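Local coordinates for sulfur oxidation protein soxB (Thermus thermophilus, PDB 2WDD) that probably hydrolyses the sulfur-sulfur bond of a cysteine S-thiosulfonate, releasing sulfate in the Sox sulfur-oxidation pathway, at a site that holds two manganese ions, at residues A[371-374]-A[380-383]. Numbering follows the deposited sequence. Where two conformers were deposited one is given.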
loop_
_atom_site.group_PDB
_atom_site.type_symbol
_atom_site.label_atom_id
_atom_site.label_comp_id
_atom_site.label_asym_id
_atom_site.label_seq_id
_atom_site.Cartn_x
_atom_site.Cartn_y
_atom_site.Cartn_z
ATOM N N LEU A 371 -6.231 -14.098 9.440
ATOM C CA LEU A 371 -5.620 -12.879 9.972
ATOM C C LEU A 371 -5.452 -11.926 8.780
ATOM O O LEU A 371 -4.703 -12.211 7.843
ATOM C CB LEU A 371 -4.250 -13.172 10.601
ATOM C CG LEU A 371 -4.303 -14.023 11.872
ATOM C CD1 LEU A 371 -2.887 -14.380 12.341
ATOM C CD2 LEU A 371 -5.063 -13.247 12.977
ATOM N N TYR A 372 -6.207 -10.831 8.794
ATOM C CA TYR A 372 -6.129 -9.842 7.717
ATOM C C TYR A 372 -5.778 -8.496 8.340
ATOM O O TYR A 372 -6.000 -8.275 9.533
ATOM C CB TYR A 372 -7.447 -9.752 6.926
ATOM C CG TYR A 372 -8.651 -9.353 7.755
ATOM C CD1 TYR A 372 -9.049 -8.022 7.840
ATOM C CD2 TYR A 372 -9.388 -10.303 8.460
ATOM C CE1 TYR A 372 -10.179 -7.653 8.560
ATOM C CE2 TYR A 372 -10.495 -9.943 9.199
ATOM C CZ TYR A 372 -10.874 -8.611 9.276
ATOM O OH TYR A 372 -11.984 -8.244 10.000
ATOM N N LYS A 373 -5.232 -7.609 7.518
ATOM C CA LYS A 373 -4.763 -6.312 7.975
ATOM C C LYS A 373 -5.556 -5.102 7.500
ATOM O O LYS A 373 -5.782 -4.162 8.259
ATOM C CB LYS A 373 -3.308 -6.121 7.515
ATOM C CG LYS A 373 -2.780 -4.693 7.681
ATOM C CD LYS A 373 -2.388 -4.443 9.136
ATOM C CE LYS A 373 -1.996 -2.983 9.394
ATOM N NZ LYS A 373 -1.268 -2.871 10.698
ATOM N N ARG A 374 -5.945 -5.090 6.230
ATOM C CA ARG A 374 -6.606 -3.920 5.665
ATOM C C ARG A 374 -8.064 -3.723 6.041
ATOM O O ARG A 374 -8.858 -4.661 5.986
ATOM C CB ARG A 374 -6.434 -3.883 4.148
ATOM C CG ARG A 374 -4.990 -3.716 3.691
ATOM C CD ARG A 374 -4.882 -2.654 2.608
ATOM N NE ARG A 374 -5.650 -1.459 2.944
ATOM C CZ ARG A 374 -6.374 -0.765 2.071
ATOM N NH1 ARG A 374 -7.037 0.310 2.468
ATOM N NH2 ARG A 374 -6.415 -1.128 0.797
ATOM N N THR A 380 -8.220 -8.377 12.179
ATOM C CA THR A 380 -7.861 -9.453 13.111
ATOM C C THR A 380 -6.361 -9.490 13.363
ATOM O O THR A 380 -5.934 -9.838 14.473
ATOM C CB THR A 380 -8.372 -10.812 12.639
ATOM O OG1 THR A 380 -7.970 -11.001 11.277
ATOM C CG2 THR A 380 -9.894 -10.883 12.766
ATOM N N TRP A 381 -5.557 -9.123 12.364
ATOM C CA TRP A 381 -4.113 -9.068 12.586
ATOM C C TRP A 381 -3.808 -8.019 13.658
ATOM O O TRP A 381 -3.043 -8.282 14.582
ATOM C CB TRP A 381 -3.335 -8.720 11.306
ATOM C CG TRP A 381 -1.900 -8.341 11.631
ATOM C CD1 TRP A 381 -1.379 -7.078 11.690
ATOM C CD2 TRP A 381 -0.875 -9.218 12.136
ATOM N NE1 TRP A 381 -0.072 -7.123 12.133
ATOM C CE2 TRP A 381 0.259 -8.425 12.406
ATOM C CE3 TRP A 381 -0.789 -10.609 12.321
ATOM C CZ2 TRP A 381 1.461 -8.970 12.880
ATOM C CZ3 TRP A 381 0.402 -11.147 12.797
ATOM C CH2 TRP A 381 1.506 -10.329 13.074
ATOM N N ASP A 382 -4.399 -6.830 13.547
ATOM C CA ASP A 382 -4.092 -5.787 14.521
ATOM C C ASP A 382 -4.593 -6.146 15.910
ATOM O O ASP A 382 -3.983 -5.768 16.922
ATOM C CB ASP A 382 -4.598 -4.421 14.066
ATOM C CG ASP A 382 -3.864 -3.913 12.844
ATOM O OD1 ASP A 382 -2.614 -3.879 12.858
ATOM O OD2 ASP A 382 -4.530 -3.648 11.823
ATOM N N GLN A 383 -5.685 -6.902 15.976
ATOM C CA GLN A 383 -6.151 -7.346 17.276
ATOM C C GLN A 383 -5.127 -8.316 17.865
ATOM O O GLN A 383 -4.820 -8.247 19.058
ATOM C CB GLN A 383 -7.549 -7.961 17.235
ATOM C CG GLN A 383 -7.913 -8.516 18.602
ATOM C CD GLN A 383 -9.345 -8.945 18.735
ATOM O OE1 GLN A 383 -10.229 -8.408 18.081
ATOM N NE2 GLN A 383 -9.593 -9.891 19.642
HETATM O O HOH W 1 1.102 -4.396 11.690
#
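With CG anti to the backbone N (chi1 168°) and a bend at chi2 (79°), Lys373 swings its chain across Asp382 at roughly a right angle and sets NZ 2.7 Å from Asp382 OD1. This salt bridge, on the syn lone pair of OD1, ties the loop after strand 365-367 to the first turn of helix 380-392, in the C-terminal domain of the 5'-nucleotidase family. Asp382 OD2 is shared with Arg468 and Ser379, while Lys373 NZ also bonds Pro402 O; the carboxylate and the ammonium group thus each have more than one polar partner. An alanine in place of Lys373 removes the ammonium group, which would probably leave OD1 of Asp382 without its charged mate. One backbone bond also joins the two segments: Trp381 N donates to Tyr372 O over 3.0 Å, fairly straight at an N-H...O angle of 159°. Tyr372 N in turn reaches Thr380 OG1 at 3.0 Å, a hydroxyl that also bonds Leu370 O. Thr380 N lies over one face of the Tyr372 ring, nearer its edge than its centre, while Thr380 OG1 comes within 3.2 Å of Tyr372 CD2. On the indole, Leu371 CD1 meets the edge, 4.3 Å from Trp381 CE3, and Tyr424 of helix 418-425 stacks on the ring. A water at the edge of the indole, in its plane, accepts from Trp381 NE1 and Lys373 NZ, each 3.0 Å from its oxygen.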